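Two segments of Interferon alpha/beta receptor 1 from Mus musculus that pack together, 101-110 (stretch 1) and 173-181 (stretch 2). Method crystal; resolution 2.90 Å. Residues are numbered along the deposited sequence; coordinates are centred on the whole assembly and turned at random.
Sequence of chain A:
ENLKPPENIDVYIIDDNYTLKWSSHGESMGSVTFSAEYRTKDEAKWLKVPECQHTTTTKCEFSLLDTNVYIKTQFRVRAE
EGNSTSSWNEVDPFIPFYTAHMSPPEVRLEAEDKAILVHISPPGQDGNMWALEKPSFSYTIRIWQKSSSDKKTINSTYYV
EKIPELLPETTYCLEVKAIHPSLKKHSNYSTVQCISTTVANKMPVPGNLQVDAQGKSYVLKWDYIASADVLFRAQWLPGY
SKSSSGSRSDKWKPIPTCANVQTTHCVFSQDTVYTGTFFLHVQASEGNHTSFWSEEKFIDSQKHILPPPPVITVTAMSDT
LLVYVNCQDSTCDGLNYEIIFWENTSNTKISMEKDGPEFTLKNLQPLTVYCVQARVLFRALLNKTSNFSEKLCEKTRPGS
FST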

ATOM      1  N   HIS A 101      12.410   5.878  20.210  1.00106.39           N
ATOM      2  CA  HIS A 101      11.311   4.951  20.478  1.00104.53           C
ATOM      3  C   HIS A 101      10.017   5.490  19.885  1.00103.74           C
ATOM      4  O   HIS A 101       9.899   6.694  19.638  1.00102.96           O
ATOM      5  N   MET A 102       9.034   4.601  19.699  1.00 97.22           N
ATOM      6  CA  MET A 102       7.720   4.944  19.162  1.00 94.52           C
ATOM      7  C   MET A 102       6.679   5.047  20.272  1.00 96.89           C
ATOM      8  O   MET A 102       6.410   4.054  20.958  1.00 97.02           O
ATOM      9  N   SER A 103       6.070   6.241  20.432  1.00 91.44           N
ATOM     10  CA  SER A 103       5.011   6.472  21.420  1.00 90.27           C
ATOM     11  C   SER A 103       3.734   5.803  20.893  1.00 90.60           C
ATOM     12  O   SER A 103       3.631   5.641  19.680  1.00 88.38           O
ATOM     13  N   PRO A 104       2.774   5.355  21.738  1.00 86.76           N
ATOM     14  CA  PRO A 104       1.569   4.699  21.188  1.00 85.29           C
ATOM     15  C   PRO A 104       0.755   5.600  20.241  1.00 86.34           C
ATOM     16  O   PRO A 104       0.839   6.827  20.371  1.00 86.50           O
ATOM     17  N   PRO A 105       0.019   5.049  19.247  1.00 79.88           N
ATOM     18  CA  PRO A 105      -0.742   5.926  18.340  1.00 78.54           C
ATOM     19  C   PRO A 105      -1.991   6.520  18.999  1.00 82.67           C
ATOM     20  O   PRO A 105      -2.610   5.855  19.834  1.00 82.74           O
ATOM     21  N   GLU A 106      -2.348   7.768  18.648  1.00 78.82           N
ATOM     22  CA  GLU A 106      -3.543   8.412  19.196  1.00 79.20           C
ATOM     23  C   GLU A 106      -4.796   7.757  18.571  1.00 82.18           C
ATOM     24  O   GLU A 106      -4.864   7.591  17.349  1.00 81.00           O
ATOM     25  N   VAL A 107      -5.761   7.350  19.417  1.00 78.23           N
ATOM     26  CA  VAL A 107      -6.967   6.660  18.951  1.00 77.15           C
ATOM     27  C   VAL A 107      -8.274   7.253  19.477  1.00 79.44           C
ATOM     28  O   VAL A 107      -8.412   7.456  20.679  1.00 79.49           O
ATOM     29  N   ARG A 108      -9.221   7.541  18.564  1.00 74.74           N
ATOM     30  CA  ARG A 108     -10.550   8.051  18.909  1.00 75.05           C
ATOM     31  C   ARG A 108     -11.585   7.098  18.327  1.00 77.63           C
ATOM     32  O   ARG A 108     -11.533   6.785  17.136  1.00 75.86           O
ATOM     33  N   LEU A 109     -12.515   6.629  19.171  1.00 75.18           N
ATOM     34  CA  LEU A 109     -13.565   5.681  18.784  1.00 75.46           C
ATOM     35  C   LEU A 109     -14.878   6.363  18.402  1.00 82.86           C
ATOM     36  O   LEU A 109     -15.248   7.385  18.984  1.00 83.32           O
ATOM     37  N   GLU A 110     -15.576   5.776  17.424  1.00 81.07           N
ATOM     38  CA  GLU A 110     -16.865   6.226  16.906  1.00 82.43           C
ATOM     39  C   GLU A 110     -17.694   4.955  16.682  1.00 89.99           C
ATOM     40  O   GLU A 110     -17.195   4.019  16.055  1.00 90.05           O
ATOM     41  N   CYS A 173     -14.122  -2.914  24.235  1.00 88.77           N
ATOM     42  CA  CYS A 173     -12.915  -2.156  24.565  1.00 87.61           C
ATOM     43  C   CYS A 173     -11.816  -2.409  23.535  1.00 90.76           C
ATOM     44  O   CYS A 173     -11.715  -3.519  23.004  1.00 90.67           O
ATOM     45  N   LEU A 174     -11.051  -1.344  23.191  1.00 86.12           N
ATOM     46  CA  LEU A 174     -10.035  -1.335  22.134  1.00 84.53           C
ATOM     47  C   LEU A 174      -8.601  -1.044  22.580  1.00 85.94           C
ATOM     48  O   LEU A 174      -8.378  -0.346  23.572  1.00 84.86           O
ATOM     49  N   GLU A 175      -7.633  -1.547  21.786  1.00 81.67           N
ATOM     50  CA  GLU A 175      -6.190  -1.389  21.972  1.00 81.61           C
ATOM     51  C   GLU A 175      -5.497  -1.391  20.593  1.00 85.15           C
ATOM     52  O   GLU A 175      -5.619  -2.363  19.843  1.00 84.43           O
ATOM     53  N   VAL A 176      -4.808  -0.282  20.248  1.00 81.84           N
ATOM     54  CA  VAL A 176      -4.127  -0.109  18.956  1.00 81.26           C
ATOM     55  C   VAL A 176      -2.618   0.005  19.146  1.00 86.99           C
ATOM     56  O   VAL A 176      -2.145   0.850  19.909  1.00 87.33           O
ATOM     57  N   LYS A 177      -1.875  -0.837  18.421  1.00 84.36           N
ATOM     58  CA  LYS A 177      -0.418  -0.904  18.416  1.00 84.86           C
ATOM     59  C   LYS A 177       0.118  -0.346  17.081  1.00 90.56           C
ATOM     60  O   LYS A 177      -0.385  -0.712  16.007  1.00 89.76           O
ATOM     61  N   ALA A 178       1.134   0.534  17.151  1.00 88.05           N
ATOM     62  CA  ALA A 178       1.780   1.067  15.951  1.00 87.37           C
ATOM     63  C   ALA A 178       3.028   0.246  15.702  1.00 93.30           C
ATOM     64  O   ALA A 178       3.859   0.083  16.600  1.00 93.36           O
ATOM     65  N   ILE A 179       3.140  -0.329  14.510  1.00 91.83           N
ATOM     66  CA  ILE A 179       4.315  -1.137  14.177  1.00 93.36           C
ATOM     67  C   ILE A 179       5.058  -0.625  12.955  1.00 99.91           C
ATOM     68  O   ILE A 179       4.420  -0.142  12.023  1.00 98.74           O
ATOM     69  N   HIS A 180       6.410  -0.681  12.988  1.00 99.90           N
ATOM     70  CA  HIS A 180       7.301  -0.321  11.873  1.00100.72           C
ATOM     71  C   HIS A 180       7.792  -1.681  11.312  1.00106.26           C
ATOM     72  O   HIS A 180       8.787  -2.218  11.812  1.00106.90           O
ATOM     73  N   PRO A 181       7.067  -2.295  10.338  1.00103.30           N
ATOM     74  CA  PRO A 181       7.448  -3.642   9.874  1.00104.12           C
ATOM     75  C   PRO A 181       8.796  -3.803   9.178  1.00110.17           C
ATOM     76  O   PRO A 181       9.229  -4.941   8.982  1.00110.92           O
TER

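Alternation along an extended chain is a simple way to build a two-layered core; in these two segments of the interferon alpha/beta receptor 1, the second stretch follows it throughout its contact, the first from Pro 105 onward, with Met 102 joining from the loop before. In the second stretch Leu 174, Val 176, Ala 178 and His 180 direct their CA-to-CB bonds toward the first, while Cys 173, Glu 175, Lys 177 and Ile 179 point away. Met 102, Pro 105, Val 107 and Leu 109 answer from the other side. No hydrogen bond joins the stretches; the contact rests on side-chain packing, with 421 Å² buried in total.

Met 102 contributes most. With chi1 m, chi2 t and chi3 p, its terminal methyl CE comes to 3.7 Å from CB of Ala 178 and 3.3 Å from the same residue's backbone O, while SD lies 4.1 Å from CB of His 180, whose chi1 is t.

Pro 105 follows closely. Its ring, puckered C-gamma endo, bridges two inward residues of the facing strand: CD is 3.8 Å from CB of Ala 178, and CG is 3.9 Å from CG1 of Val 176. The ring also settles against the backbone, CD lying 3.5 Å from O of Val 176. The CA atoms of Pro 105 and Ala 178 are 6.0 Å apart.

Val 176, chi1 t, is the matching centre of the second stretch, for its other methyl, CG2, meets CG2 of Val 107 (chi1 p) at 4.1 Å. Farther along, the backbones stand wider apart and larger residues span the gap: CD2 of Leu 109 (m, t) reaches CG of Leu 174 (m, m) at 3.6 Å.

Charge stays outside this apolar seam. Arg 108 NH2 and Glu 106 OE1, 3.1 Å apart, form a salt bridge with a weak hydrogen bond within the first stretch.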

ATOM      1  CB  HIS A 101      11.129   4.763  21.993  1.00106.64           C
ATOM      2  CG  HIS A 101      12.221   3.983  22.651  1.00111.69           C
ATOM      3  ND1 HIS A 101      12.085   2.631  22.911  1.00113.82           N
ATOM      4  CD2 HIS A 101      13.434   4.393  23.084  1.00114.91           C
ATOM      5  CE1 HIS A 101      13.211   2.264  23.496  1.00114.99           C
ATOM      6  NE2 HIS A 101      14.054   3.290  23.621  1.00116.10           N
ATOM      7  CB  MET A 102       7.277   3.887  18.154  1.00 95.64           C
ATOM      8  CG  MET A 102       7.754   4.144  16.769  1.00 98.31           C
ATOM      9  SD  MET A 102       7.561   2.666  15.766  1.00102.00           S
ATOM     10  CE  MET A 102       5.811   2.596  15.631  1.00 97.75           C
ATOM     11  CB  SER A 103       4.788   7.966  21.639  1.00 93.05           C
ATOM     12  OG  SER A 103       4.238   8.575  20.484  1.00100.19           O
ATOM     13  CB  PRO A 104       0.782   4.297  22.438  1.00 87.78           C
ATOM     14  CG  PRO A 104       1.775   4.333  23.557  1.00 93.48           C
ATOM     15  CD  PRO A 104       2.715   5.428  23.212  1.00 89.11           C
ATOM     16  CB  PRO A 105      -1.100   5.001  17.174  1.00 79.28           C
ATOM     17  CG  PRO A 105      -1.146   3.651  17.753  1.00 84.19           C
ATOM     18  CD  PRO A 105      -0.201   3.623  18.928  1.00 81.03           C
ATOM     19  CB  GLU A 106      -3.504   9.938  18.977  1.00 80.99           C
ATOM     20  CG  GLU A 106      -4.515  10.712  19.812  1.00 96.94           C
ATOM     21  CD  GLU A 106      -4.558  12.210  19.569  1.00129.86           C
ATOM     22  OE1 GLU A 106      -4.170  12.967  20.490  1.00132.69           O
ATOM     23  OE2 GLU A 106      -5.002  12.631  18.476  1.00125.33           O
ATOM     24  CB  VAL A 107      -6.862   5.105  19.091  1.00 80.86           C
ATOM     25  CG1 VAL A 107      -6.109   4.693  20.352  1.00 81.33           C
ATOM     26  CG2 VAL A 107      -8.225   4.420  19.023  1.00 80.73           C
ATOM     27  CB  ARG A 108     -10.793   9.495  18.402  1.00 77.94           C
ATOM     28  CG  ARG A 108      -9.708  10.533  18.738  1.00 95.70           C
ATOM     29  CD  ARG A 108      -9.613  10.920  20.208  1.00108.52           C
ATOM     30  NE  ARG A 108      -8.403  11.705  20.462  1.00118.63           N
ATOM     31  CZ  ARG A 108      -8.105  12.280  21.622  1.00139.37           C
ATOM     32  NH1 ARG A 108      -8.932  12.180  22.655  1.00130.06           N
ATOM     33  NH2 ARG A 108      -6.980  12.970  21.756  1.00130.06           N
ATOM     34  CB  LEU A 109     -13.811   4.649  19.901  1.00 75.42           C
ATOM     35  CG  LEU A 109     -12.589   3.896  20.425  1.00 78.54           C
ATOM     36  CD1 LEU A 109     -12.867   3.296  21.747  1.00 78.64           C
ATOM     37  CD2 LEU A 109     -12.146   2.833  19.462  1.00 79.88           C
ATOM     38  CB  GLU A 110     -16.643   6.985  15.590  1.00 83.43           C
ATOM     39  CG  GLU A 110     -17.797   7.885  15.180  1.00 96.25           C
ATOM     40  CD  GLU A 110     -17.968   8.141  13.692  1.00120.35           C
ATOM     41  OE1 GLU A 110     -17.020   7.880  12.915  1.00116.28           O
ATOM     42  OE2 GLU A 110     -19.061   8.618  13.304  1.00112.92           O
ATOM     43  CB  CYS A 173     -12.456  -2.424  25.993  1.00 88.64           C
ATOM     44  SG  CYS A 173     -13.696  -2.003  27.252  1.00 93.34           S
ATOM     45  CB  LEU A 174     -10.432  -0.314  21.046  1.00 83.90           C
ATOM     46  CG  LEU A 174     -11.507  -0.672  19.999  1.00 89.15           C
ATOM     47  CD1 LEU A 174     -11.094  -1.799  19.122  1.00 89.84           C
ATOM     48  CD2 LEU A 174     -12.912  -0.815  20.584  1.00 92.20           C
ATOM     49  CB  GLU A 175      -5.641  -2.509  22.872  1.00 84.22           C
ATOM     50  CG  GLU A 175      -4.881  -1.991  24.085  1.00 96.99           C
ATOM     51  CD  GLU A 175      -4.178  -3.022  24.955  1.00109.42           C
ATOM     52  OE1 GLU A 175      -4.220  -4.229  24.618  1.00 97.52           O
ATOM     53  OE2 GLU A 175      -3.565  -2.612  25.971  1.00 89.61           O
ATOM     54  CB  VAL A 176      -4.698   1.083  18.132  1.00 83.80           C
ATOM     55  CG1 VAL A 176      -4.005   1.219  16.779  1.00 82.36           C
ATOM     56  CG2 VAL A 176      -6.205   0.961  17.946  1.00 83.57           C
ATOM     57  CB  LYS A 177       0.013  -2.375  18.594  1.00 87.01           C
ATOM     58  CG  LYS A 177       1.505  -2.626  18.758  1.00 94.54           C
ATOM     59  CD  LYS A 177       1.784  -4.125  18.861  1.00106.97           C
ATOM     60  CE  LYS A 177       3.081  -4.466  19.570  1.00119.63           C
ATOM     61  NZ  LYS A 177       2.978  -4.325  21.050  1.00122.70           N
ATOM     62  CB  ALA A 178       2.142   2.531  16.137  1.00 87.95           C
ATOM     63  CB  ILE A 179       4.034  -2.667  14.145  1.00 96.76           C
ATOM     64  CG1 ILE A 179       2.787  -3.022  13.300  1.00 96.26           C
ATOM     65  CG2 ILE A 179       3.927  -3.222  15.572  1.00 98.56           C
ATOM     66  CD1 ILE A 179       2.752  -4.473  12.764  1.00102.34           C
ATOM     67  CB  HIS A 180       8.488   0.551  12.355  1.00102.64           C
ATOM     68  CG  HIS A 180       9.159   1.365  11.280  1.00106.03           C
ATOM     69  ND1 HIS A 180       9.208   0.939   9.952  1.00107.33           N
ATOM     70  CD2 HIS A 180       9.810   2.549  11.376  1.00108.24           C
ATOM     71  CE1 HIS A 180       9.869   1.878   9.296  1.00106.47           C
ATOM     72  NE2 HIS A 180      10.253   2.867  10.105  1.00107.40           N
ATOM     73  CB  PRO A 181       6.278  -4.056   8.973  1.00105.06           C
ATOM     74  CG  PRO A 181       5.683  -2.782   8.516  1.00108.36           C
ATOM     75  CD  PRO A 181       5.832  -1.836   9.668  1.00104.07           C
TER